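Local structure of transmembrane oligosaccharyl transferase (Archaeoglobus fulgidus, 3WAJ) at residues A780-K785 and Y820-P825; T791-N796 and Y840-G845; E591-A596 and S688-Y693; H692-Y697 and L824-N829. The protein is an archaeal membrane protein of the STT3/AglB oligosaccharyl transferase family, with a helical GT-C transmembrane part followed by globular core and peripheral domains. All blocks are in the same frame, centred on the assembly; numbering follows the deposited sequence.

Contact 1 of 4, residues A780-K785 and Y820-P825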
# COMPACT_ATOMS: atom_id res chain seq x y z
N ALA A 780 35.20 -11.32 12.07
CA ALA A 780 36.48 -11.86 12.57
C ALA A 780 37.03 -10.97 13.68
O ALA A 780 37.22 -9.77 13.48
CB ALA A 780 37.49 -11.98 11.45
N VAL A 781 37.31 -11.56 14.84
CA VAL A 781 37.85 -10.79 15.94
C VAL A 781 39.37 -10.67 15.81
O VAL A 781 40.09 -11.66 15.94
CB VAL A 781 37.44 -11.37 17.31
CG1 VAL A 781 37.98 -10.50 18.45
CG2 VAL A 781 35.93 -11.48 17.39
N VAL A 782 39.85 -9.47 15.52
CA VAL A 782 41.29 -9.20 15.50
C VAL A 782 41.67 -8.46 16.79
O VAL A 782 41.07 -7.43 17.13
CB VAL A 782 41.73 -8.40 14.26
CG1 VAL A 782 43.21 -8.07 14.33
CG2 VAL A 782 41.43 -9.18 13.00
N THR A 783 42.66 -9.00 17.49
CA THR A 783 43.05 -8.45 18.79
C THR A 783 44.53 -8.68 19.04
O THR A 783 45.19 -9.46 18.35
CB THR A 783 42.25 -9.11 19.92
OG1 THR A 783 42.42 -8.36 21.13
CG2 THR A 783 42.70 -10.54 20.13
N GLY A 784 45.06 -8.00 20.05
CA GLY A 784 46.47 -8.11 20.37
C GLY A 784 46.95 -6.94 21.19
O GLY A 784 46.15 -6.17 21.73
N LYS A 785 48.27 -6.78 21.28
CA LYS A 785 48.84 -5.77 22.16
C LYS A 785 49.46 -4.60 21.42
O LYS A 785 49.93 -4.72 20.28
CB LYS A 785 49.85 -6.41 23.12
CG LYS A 785 49.21 -7.08 24.32
CD LYS A 785 50.25 -7.76 25.21
CE LYS A 785 50.68 -9.10 24.64
NZ LYS A 785 49.60 -10.12 24.77
N TYR A 820 44.10 -4.11 22.20
CA TYR A 820 43.03 -3.65 21.32
C TYR A 820 42.18 -4.85 20.90
O TYR A 820 42.63 -5.99 20.97
CB TYR A 820 43.60 -2.96 20.08
CG TYR A 820 44.13 -3.93 19.04
CD1 TYR A 820 45.40 -4.49 19.16
CD2 TYR A 820 43.36 -4.28 17.94
CE1 TYR A 820 45.88 -5.37 18.21
CE2 TYR A 820 43.83 -5.15 16.99
CZ TYR A 820 45.09 -5.70 17.13
OH TYR A 820 45.55 -6.58 16.18
N THR A 821 40.96 -4.59 20.47
CA THR A 821 40.13 -5.63 19.88
C THR A 821 39.25 -5.03 18.79
O THR A 821 38.57 -4.02 19.02
CB THR A 821 39.28 -6.35 20.94
OG1 THR A 821 40.14 -6.93 21.93
CG2 THR A 821 38.44 -7.44 20.30
N VAL A 822 39.28 -5.62 17.60
CA VAL A 822 38.45 -5.11 16.51
C VAL A 822 37.75 -6.23 15.71
O VAL A 822 38.34 -7.29 15.45
CB VAL A 822 39.23 -4.13 15.60
CG1 VAL A 822 40.26 -4.86 14.78
CG2 VAL A 822 38.27 -3.37 14.70
N VAL A 823 36.49 -5.98 15.35
CA VAL A 823 35.68 -6.96 14.62
C VAL A 823 35.51 -6.49 13.17
O VAL A 823 34.97 -5.41 12.92
CB VAL A 823 34.31 -7.15 15.31
CG1 VAL A 823 33.57 -8.37 14.76
CG2 VAL A 823 34.50 -7.30 16.80
N LEU A 824 36.00 -7.30 12.22
CA LEU A 824 35.98 -6.96 10.79
C LEU A 824 34.97 -7.85 10.04
O LEU A 824 34.95 -9.06 10.24
CB LEU A 824 37.38 -7.12 10.20
CG LEU A 824 38.53 -6.46 10.97
CD1 LEU A 824 39.88 -6.70 10.31
CD2 LEU A 824 38.28 -4.98 11.14
N PRO A 825 34.13 -7.24 9.19
CA PRO A 825 33.09 -8.02 8.49
C PRO A 825 33.43 -8.40 7.05
O PRO A 825 32.70 -9.19 6.46
CB PRO A 825 31.90 -7.06 8.50
CG PRO A 825 32.54 -5.71 8.38
CD PRO A 825 33.92 -5.79 9.03
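Val782 and Tyr820 meet where strand 780-785 runs antiparallel to strand 819-824, with methyl CG1 of Val782 3.3 Å from the phenolic OH of Tyr820. The tyrosine CG lies between its own backbone N and carbonyl carbon (chi1 78°). Its ring lies over Thr783 and Gly784 of the partner strand: Thr783 CA makes a CH-pi contact with one face, 4.0 Å from the Tyr820 ring centroid, and Gly784 N comes within 3.3 Å of Tyr820 CE1. Glycine suits this place, because a CB would press on the ring and the backbone angles themselves call for glycine. On the same face of the sheet Val782 turns its other methyl, CG2, to Leu824 CD1 at 4.0 Å, while its CB rests against Val822 CG1. The opposite face is more exposed and carries Val781, Thr783, Thr821 and Val823. There Val781 CG1, anti to the backbone N (chi1 -178°), touches Thr821 CG2 at 3.6 Å. The two threonines lie side by side and point the same way; threonine suits this partly exposed face because it offers a methyl for packing, as Thr821 does to Val781, and a hydroxyl besides. Hydrogen-bonded pairs Ala780-Leu824, Val782-Val822 and Gly784-Tyr820 zip the backbones; Val782 N to Val822 O is 2.7 Å and Val822 N to Val782 O 2.6 Å. Strand 780-785 is the middle strand of its small sheet, with the parallel strand 863-865 on its other edge; Tyr820 OH is hydrogen-bonded to Leu866 O. The Tyr820, Val822 and Leu824 side packs on strand 792-800, and Val822 also meets strand 806-814.

Contact 2 of 4, residues T791-N796 and Y840-G845; sequences TEVSVN and YHIKAG
Val795 and Tyr840 form the close-packed end of this antiparallel pair, methyl CG1 of Val795 lying 3.5 Å from Tyr840 CD1 and nearly as close to its CB. From there an apolar row follows along the same face. Ile842 CG2 fits between two valines, 3.9 Å from Val795 CG2 and 3.7 Å from Val793 CG1, and Val793 CG2 ends the row on Ala844 CB. Beta-branched residues suit the place: both valines set CG1 anti to the backbone N, Val793 with chi1 -179°, and each divides its two methyls between different partners. The other face is polar and looser. Ser794 OG comes no nearer than 4.0 Å to Lys843 CB, and the extended lysine chain, bent only at its end, leads off from the partner strand into an exposed position. Asn796 and His841 cross with their amide and ring planes 44° apart; the amide ND2 turns to Glu808 instead. The backbone is firm at Ser794 and Lys843, which exchange two hydrogen bonds, and His841 N gives Asn796 O a straight bond of 2.7 Å, whereas the return bond from Asn796 N is weak. Strand 792-800 lies between strands 806-814 and 835-844 in a four-stranded antiparallel sheet, whose valine face packs on Tyr820, Val822 and Leu824 of strand 819-824, so that two sheets lie layer on layer, as in a beta sandwich.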
# COMPACT_ATOMS: atom_id res chain seq x y z
N THR A 791 46.52 5.21 22.14
CA THR A 791 45.21 5.17 22.77
C THR A 791 44.14 4.62 21.83
O THR A 791 43.02 4.30 22.26
CB THR A 791 44.82 6.56 23.30
OG1 THR A 791 45.17 7.55 22.33
CG2 THR A 791 45.59 6.84 24.58
N GLU A 792 44.48 4.51 20.54
CA GLU A 792 43.56 3.92 19.56
C GLU A 792 44.22 3.26 18.35
O GLU A 792 45.28 3.68 17.88
CB GLU A 792 42.50 4.93 19.12
CG GLU A 792 42.97 6.36 19.02
CD GLU A 792 41.82 7.32 19.23
OE1 GLU A 792 41.04 7.10 20.18
OE2 GLU A 792 41.69 8.28 18.44
N VAL A 793 43.55 2.22 17.86
CA VAL A 793 43.98 1.46 16.68
C VAL A 793 42.94 1.62 15.57
O VAL A 793 41.74 1.44 15.82
CB VAL A 793 44.14 -0.03 17.04
CG1 VAL A 793 44.60 -0.83 15.82
CG2 VAL A 793 45.11 -0.20 18.21
N SER A 794 43.37 1.94 14.36
CA SER A 794 42.43 2.12 13.26
C SER A 794 42.62 1.06 12.18
O SER A 794 43.74 0.65 11.89
CB SER A 794 42.54 3.51 12.63
OG SER A 794 43.61 3.57 11.70
N VAL A 795 41.51 0.62 11.58
CA VAL A 795 41.56 -0.30 10.45
C VAL A 795 40.98 0.35 9.19
O VAL A 795 40.03 1.13 9.26
CB VAL A 795 40.84 -1.64 10.73
CG1 VAL A 795 41.31 -2.70 9.77
CG2 VAL A 795 41.10 -2.10 12.15
N ASN A 796 41.56 0.01 8.04
CA ASN A 796 41.24 0.65 6.77
C ASN A 796 41.33 -0.37 5.63
O ASN A 796 42.21 -1.23 5.62
CB ASN A 796 42.22 1.81 6.53
CG ASN A 796 42.04 2.46 5.18
OD1 ASN A 796 43.01 2.68 4.46
ND2 ASN A 796 40.80 2.78 4.82
N TYR A 840 43.26 -5.41 4.93
CA TYR A 840 43.06 -4.40 5.97
C TYR A 840 44.41 -3.79 6.36
O TYR A 840 45.39 -4.52 6.58
CB TYR A 840 42.41 -5.02 7.20
CG TYR A 840 40.98 -5.49 7.06
CD1 TYR A 840 39.92 -4.60 7.14
CD2 TYR A 840 40.69 -6.84 6.89
CE1 TYR A 840 38.62 -5.04 7.03
CE2 TYR A 840 39.39 -7.28 6.78
CZ TYR A 840 38.36 -6.38 6.85
OH TYR A 840 37.06 -6.82 6.74
N HIS A 841 44.48 -2.47 6.45
CA HIS A 841 45.67 -1.80 6.95
C HIS A 841 45.41 -1.35 8.39
O HIS A 841 44.75 -0.34 8.62
CB HIS A 841 46.06 -0.60 6.08
CG HIS A 841 45.97 -0.86 4.61
ND1 HIS A 841 46.88 -1.64 3.93
CD2 HIS A 841 45.06 -0.45 3.69
CE1 HIS A 841 46.54 -1.70 2.65
NE2 HIS A 841 45.44 -0.98 2.48
N ILE A 842 45.90 -2.12 9.37
CA ILE A 842 45.80 -1.71 10.76
C ILE A 842 46.93 -0.75 11.05
O ILE A 842 48.03 -0.89 10.50
CB ILE A 842 45.99 -2.86 11.75
CG1 ILE A 842 46.15 -4.18 11.03
CG2 ILE A 842 44.85 -2.93 12.77
CD1 ILE A 842 46.79 -5.19 11.90
N LYS A 843 46.66 0.20 11.93
CA LYS A 843 47.66 1.17 12.30
C LYS A 843 47.51 1.44 13.79
O LYS A 843 46.44 1.82 14.26
CB LYS A 843 47.47 2.45 11.49
CG LYS A 843 48.49 3.55 11.75
CD LYS A 843 48.06 4.84 11.05
CE LYS A 843 49.03 5.99 11.30
NZ LYS A 843 50.31 5.82 10.55
N ALA A 844 48.59 1.18 14.52
CA ALA A 844 48.69 1.52 15.93
C ALA A 844 49.90 2.44 16.08
O ALA A 844 51.03 1.97 16.05
CB ALA A 844 48.85 0.27 16.78
N GLY A 845 49.64 3.73 16.22
CA GLY A 845 50.69 4.73 16.28
C GLY A 845 51.63 4.69 15.09
O GLY A 845 51.34 5.26 14.03

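Contact 3 of 4, residues E591-A596 and S688-Y693; sequences ENESYA and SGLSHY
Glu593 brings its flat carboxylate to the ring of Tyr693 at the edge, where OE2 lies in the ring plane 3.5 Å from CD2, close to the electropositive rim hydrogens of the aromatic. The same oxygen approaches the imidazole of His692 at CD2, 3.4 Å away, while one face of that imidazole is covered by CB of its neighbour Ser691. The Leu690 side chain crosses that of Glu593 at a slant, and its CD2 lies 3.7 Å from Glu593 CD. The carboxylate itself is gripped by two consecutive backbone amides. Ser691 N donates to Glu593 OE1 over 2.9 Å and His692 N to Glu593 OE2 over 2.8 Å, each on the syn lone pair of its oxygen; a weak second bond links Ser691 N to OE2. Glutamate is long enough to make this reach from the helix, with CG anti to the backbone N (chi1 -166°) and an extended chain beyond. Asn592 is the N-cap of helix 593-602, its OD1 accepting from Tyr595 N at 2.9 Å, so Glu593 is the first residue of the helix. Ala596 lies near the hydroxyl end of Tyr693, whose OH is hydrogen-bonded to Glu597 OE2. His692 ND1 is held by Val777 O and Leu690 O by Tyr809 OH, connecting the loop to the parts of the chain that follow. Two successive amide donors on one carboxylate hold the loop to the helix and fix the rotation of the acid group, and they would be expected to favour its ionised form.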
# COMPACT_ATOMS: atom_id res chain seq x y z
N GLU A 591 20.86 4.49 17.11
CA GLU A 591 21.96 5.43 17.16
C GLU A 591 23.31 4.84 17.55
O GLU A 591 24.29 5.56 17.66
CB GLU A 591 21.60 6.61 18.06
CG GLU A 591 20.57 7.52 17.41
CD GLU A 591 19.76 8.29 18.43
OE1 GLU A 591 20.16 8.30 19.61
OE2 GLU A 591 18.73 8.87 18.04
N ASN A 592 23.35 3.52 17.74
CA ASN A 592 24.63 2.80 17.85
C ASN A 592 24.48 1.36 17.36
O ASN A 592 23.37 0.83 17.28
CB ASN A 592 25.20 2.85 19.28
CG ASN A 592 24.20 2.40 20.31
OD1 ASN A 592 24.00 1.19 20.52
ND2 ASN A 592 23.55 3.36 20.97
N GLU A 593 25.60 0.72 17.02
CA GLU A 593 25.52 -0.63 16.47
C GLU A 593 25.00 -1.66 17.49
O GLU A 593 24.29 -2.59 17.11
CB GLU A 593 26.87 -1.06 15.87
CG GLU A 593 26.76 -2.29 14.98
CD GLU A 593 28.08 -2.70 14.36
OE1 GLU A 593 29.13 -2.12 14.71
OE2 GLU A 593 28.06 -3.63 13.52
N SER A 594 25.35 -1.49 18.77
CA SER A 594 24.90 -2.40 19.83
C SER A 594 23.38 -2.52 19.91
O SER A 594 22.85 -3.63 19.99
CB SER A 594 25.43 -1.96 21.19
OG SER A 594 26.80 -1.65 21.09
N TYR A 595 22.69 -1.38 19.92
CA TYR A 595 21.24 -1.38 19.94
C TYR A 595 20.67 -2.06 18.69
O TYR A 595 19.76 -2.87 18.78
CB TYR A 595 20.68 0.04 20.07
CG TYR A 595 19.18 0.07 20.31
CD1 TYR A 595 18.66 0.08 21.60
CD2 TYR A 595 18.29 0.08 19.24
CE1 TYR A 595 17.29 0.12 21.81
CE2 TYR A 595 16.92 0.11 19.45
CZ TYR A 595 16.43 0.13 20.73
OH TYR A 595 15.06 0.16 20.94
N ALA A 596 21.23 -1.72 17.52
CA ALA A 596 20.82 -2.36 16.27
C ALA A 596 20.96 -3.89 16.34
O ALA A 596 20.07 -4.63 15.88
CB ALA A 596 21.63 -1.80 15.09
N SER A 688 30.50 1.85 6.51
CA SER A 688 31.80 2.12 7.14
C SER A 688 31.64 2.35 8.64
O SER A 688 30.71 3.05 9.07
CB SER A 688 32.46 3.34 6.48
OG SER A 688 33.81 3.46 6.88
N GLY A 689 32.52 1.77 9.44
CA GLY A 689 32.46 1.96 10.89
C GLY A 689 31.84 0.78 11.62
O GLY A 689 32.18 0.53 12.78
N LEU A 690 30.95 0.06 10.93
CA LEU A 690 30.20 -1.07 11.50
C LEU A 690 31.00 -2.37 11.57
O LEU A 690 31.82 -2.66 10.68
CB LEU A 690 28.92 -1.30 10.69
CG LEU A 690 27.96 -0.13 10.63
CD1 LEU A 690 26.89 -0.41 9.56
CD2 LEU A 690 27.31 0.06 11.99
N SER A 691 30.74 -3.17 12.60
CA SER A 691 31.50 -4.40 12.86
C SER A 691 30.85 -5.65 12.28
O SER A 691 31.54 -6.60 11.92
CB SER A 691 31.68 -4.59 14.36
OG SER A 691 32.62 -3.68 14.86
N HIS A 692 29.52 -5.63 12.21
CA HIS A 692 28.72 -6.82 11.95
C HIS A 692 27.93 -6.74 10.66
O HIS A 692 27.00 -7.53 10.45
CB HIS A 692 27.76 -7.05 13.12
CG HIS A 692 28.45 -7.22 14.44
ND1 HIS A 692 29.16 -8.36 14.76
CD2 HIS A 692 28.55 -6.39 15.50
CE1 HIS A 692 29.67 -8.22 15.97
NE2 HIS A 692 29.32 -7.04 16.44
N TYR A 693 28.27 -5.80 9.79
CA TYR A 693 27.56 -5.65 8.51
C TYR A 693 28.56 -5.40 7.40
O TYR A 693 29.54 -4.69 7.61
CB TYR A 693 26.56 -4.49 8.59
CG TYR A 693 25.53 -4.72 9.65
CD1 TYR A 693 24.30 -5.25 9.34
CD2 TYR A 693 25.81 -4.45 10.98
CE1 TYR A 693 23.36 -5.51 10.32
CE2 TYR A 693 24.87 -4.72 11.98
CZ TYR A 693 23.66 -5.24 11.64
OH TYR A 693 22.72 -5.49 12.61

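Contact 4 of 4, residues H692-Y697 and L824-N829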
# COMPACT_ATOMS: atom_id res chain seq x y z
N HIS A 692 29.52 -5.63 12.21
CA HIS A 692 28.72 -6.82 11.95
C HIS A 692 27.93 -6.74 10.66
O HIS A 692 27.00 -7.53 10.45
CB HIS A 692 27.76 -7.05 13.12
CG HIS A 692 28.45 -7.22 14.44
ND1 HIS A 692 29.16 -8.36 14.76
CD2 HIS A 692 28.55 -6.39 15.50
CE1 HIS A 692 29.67 -8.22 15.97
NE2 HIS A 692 29.32 -7.04 16.44
N TYR A 693 28.27 -5.80 9.79
CA TYR A 693 27.56 -5.65 8.51
C TYR A 693 28.56 -5.40 7.40
O TYR A 693 29.54 -4.69 7.61
CB TYR A 693 26.56 -4.49 8.59
CG TYR A 693 25.53 -4.72 9.65
CD1 TYR A 693 24.30 -5.25 9.34
CD2 TYR A 693 25.81 -4.45 10.98
CE1 TYR A 693 23.36 -5.51 10.32
CE2 TYR A 693 24.87 -4.72 11.98
CZ TYR A 693 23.66 -5.24 11.64
OH TYR A 693 22.72 -5.49 12.61
N ARG A 694 28.33 -5.99 6.23
CA ARG A 694 29.18 -5.76 5.05
C ARG A 694 28.25 -5.58 3.87
O ARG A 694 27.16 -6.17 3.84
CB ARG A 694 30.14 -6.95 4.81
CG ARG A 694 29.46 -8.33 4.77
CD ARG A 694 30.44 -9.41 4.38
NE ARG A 694 29.86 -10.75 4.30
CZ ARG A 694 30.56 -11.86 4.08
NH1 ARG A 694 31.87 -11.80 3.92
NH2 ARG A 694 29.95 -13.03 4.02
N MET A 695 28.64 -4.76 2.90
CA MET A 695 27.84 -4.64 1.70
C MET A 695 28.12 -5.88 0.84
O MET A 695 29.26 -6.36 0.79
CB MET A 695 28.20 -3.36 0.95
CG MET A 695 27.50 -3.16 -0.39
SD MET A 695 27.62 -1.44 -0.88
CE MET A 695 27.60 -1.70 -2.60
N ILE A 696 27.09 -6.41 0.19
CA ILE A 696 27.31 -7.57 -0.68
C ILE A 696 26.89 -7.32 -2.12
O ILE A 696 27.30 -8.05 -3.03
CB ILE A 696 26.62 -8.83 -0.15
CG1 ILE A 696 25.11 -8.62 -0.04
CG2 ILE A 696 27.20 -9.23 1.18
CD1 ILE A 696 24.37 -9.83 0.49
N TYR A 697 26.07 -6.28 -2.31
CA TYR A 697 25.50 -5.92 -3.61
C TYR A 697 24.91 -4.51 -3.59
O TYR A 697 24.31 -4.11 -2.59
CB TYR A 697 24.41 -6.94 -3.99
CG TYR A 697 23.62 -6.65 -5.26
CD1 TYR A 697 22.56 -5.74 -5.27
CD2 TYR A 697 23.90 -7.33 -6.44
CE1 TYR A 697 21.82 -5.50 -6.44
CE2 TYR A 697 23.18 -7.09 -7.61
CZ TYR A 697 22.14 -6.18 -7.60
OH TYR A 697 21.42 -5.94 -8.74
N LEU A 824 36.00 -7.30 12.22
CA LEU A 824 35.98 -6.96 10.79
C LEU A 824 34.97 -7.85 10.04
O LEU A 824 34.95 -9.06 10.24
CB LEU A 824 37.38 -7.12 10.20
CG LEU A 824 38.53 -6.46 10.97
CD1 LEU A 824 39.88 -6.70 10.31
CD2 LEU A 824 38.28 -4.98 11.14
N PRO A 825 34.13 -7.24 9.19
CA PRO A 825 33.09 -8.02 8.49
C PRO A 825 33.43 -8.40 7.05
O PRO A 825 32.70 -9.19 6.46
CB PRO A 825 31.90 -7.06 8.50
CG PRO A 825 32.54 -5.71 8.38
CD PRO A 825 33.92 -5.79 9.03
N TYR A 826 34.49 -7.84 6.46
CA TYR A 826 34.80 -8.18 5.08
C TYR A 826 35.86 -9.28 4.99
O TYR A 826 36.85 -9.26 5.73
CB TYR A 826 35.25 -6.94 4.28
CG TYR A 826 34.13 -5.99 3.93
CD1 TYR A 826 33.23 -6.29 2.91
CD2 TYR A 826 33.98 -4.78 4.60
CE1 TYR A 826 32.21 -5.41 2.57
CE2 TYR A 826 32.97 -3.90 4.26
CZ TYR A 826 32.09 -4.22 3.25
OH TYR A 826 31.09 -3.34 2.94
N SER A 827 35.64 -10.25 4.11
CA SER A 827 36.64 -11.30 3.87
C SER A 827 37.15 -11.20 2.44
O SER A 827 36.57 -10.51 1.60
CB SER A 827 36.05 -12.69 4.11
OG SER A 827 35.09 -13.02 3.12
N HIS A 828 38.24 -11.90 2.17
CA HIS A 828 38.87 -11.81 0.86
C HIS A 828 38.54 -12.98 -0.07
O HIS A 828 39.01 -13.03 -1.20
CB HIS A 828 40.37 -11.54 1.00
CG HIS A 828 40.67 -10.14 1.47
ND1 HIS A 828 40.67 -9.78 2.80
CD2 HIS A 828 40.93 -9.01 0.77
CE1 HIS A 828 40.94 -8.49 2.90
NE2 HIS A 828 41.10 -8.00 1.69
N ASN A 829 37.68 -13.88 0.39
CA ASN A 829 37.27 -15.01 -0.45
C ASN A 829 35.76 -15.26 -0.49
O ASN A 829 35.33 -16.35 -0.87
CB ASN A 829 38.01 -16.29 -0.03
CG ASN A 829 37.83 -16.63 1.44
OD1 ASN A 829 37.71 -15.73 2.28
ND2 ASN A 829 37.80 -17.92 1.76
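Arg694 and Tyr826 meet in a buried seam where the edge strand 693-698 of a five-stranded sheet lies against the loop that follows strand 819-824. CB of Arg694 rests over one face of the Tyr826 ring, a CH-pi contact 3.7 Å from the centroid. The ring's OH accepts a nearly straight bond from Met695 N, 2.8 Å long with 171° at the hydrogen. Such a donor is available because the neighbours of Met695, Arg694 and Ile696, are the ones paired with strand 771-776, so this amide faces out from the sheet edge. The pairing continues through a classic beta bulge, where Ile696 and Tyr697 are both opposite the single residue Ile773. Pro825, whose backbone has no N-H to offer a further strand partner, turns its compact ring to the other segment, CG 3.3 Å from Tyr693 O. Arg694 starts with CG between its backbone N and carbonyl carbon (chi1 51°) and then runs extended past Pro825 O, which is 3.1 Å from Arg694 CD. Ser827 OG lies in plane at the edge of the guanidinium, 3.5 Å from Arg694 NH1. Glu855 joins them, in a salt bridge with NH1 and a hydrogen bond with the serine, while Glu775 pairs with NH2 of the same arginine.

Following the chain from the N terminus, the transmembrane helices come first and take no part. Contact 3 closes the first loop, from helix 593-602 to residues 688-693; contact 4 opens on His692 and Tyr693, which it shares with contact 3, and closes at 824-829. Inside that long excursion contact 1 opens at 780-785 and ends on the same stretch, sharing Leu824 and Pro825. Contact 2 opens inside both and closes after them at 840-845, so it crosses contacts 1 and 4. Contacts 1 and 2, centres about 10 Å apart, each pair strands within one sheet, and the two sheets pack on each other there; contacts 3 and 4 tie the core-domain helix and the 693-698 sheet edge to these layers.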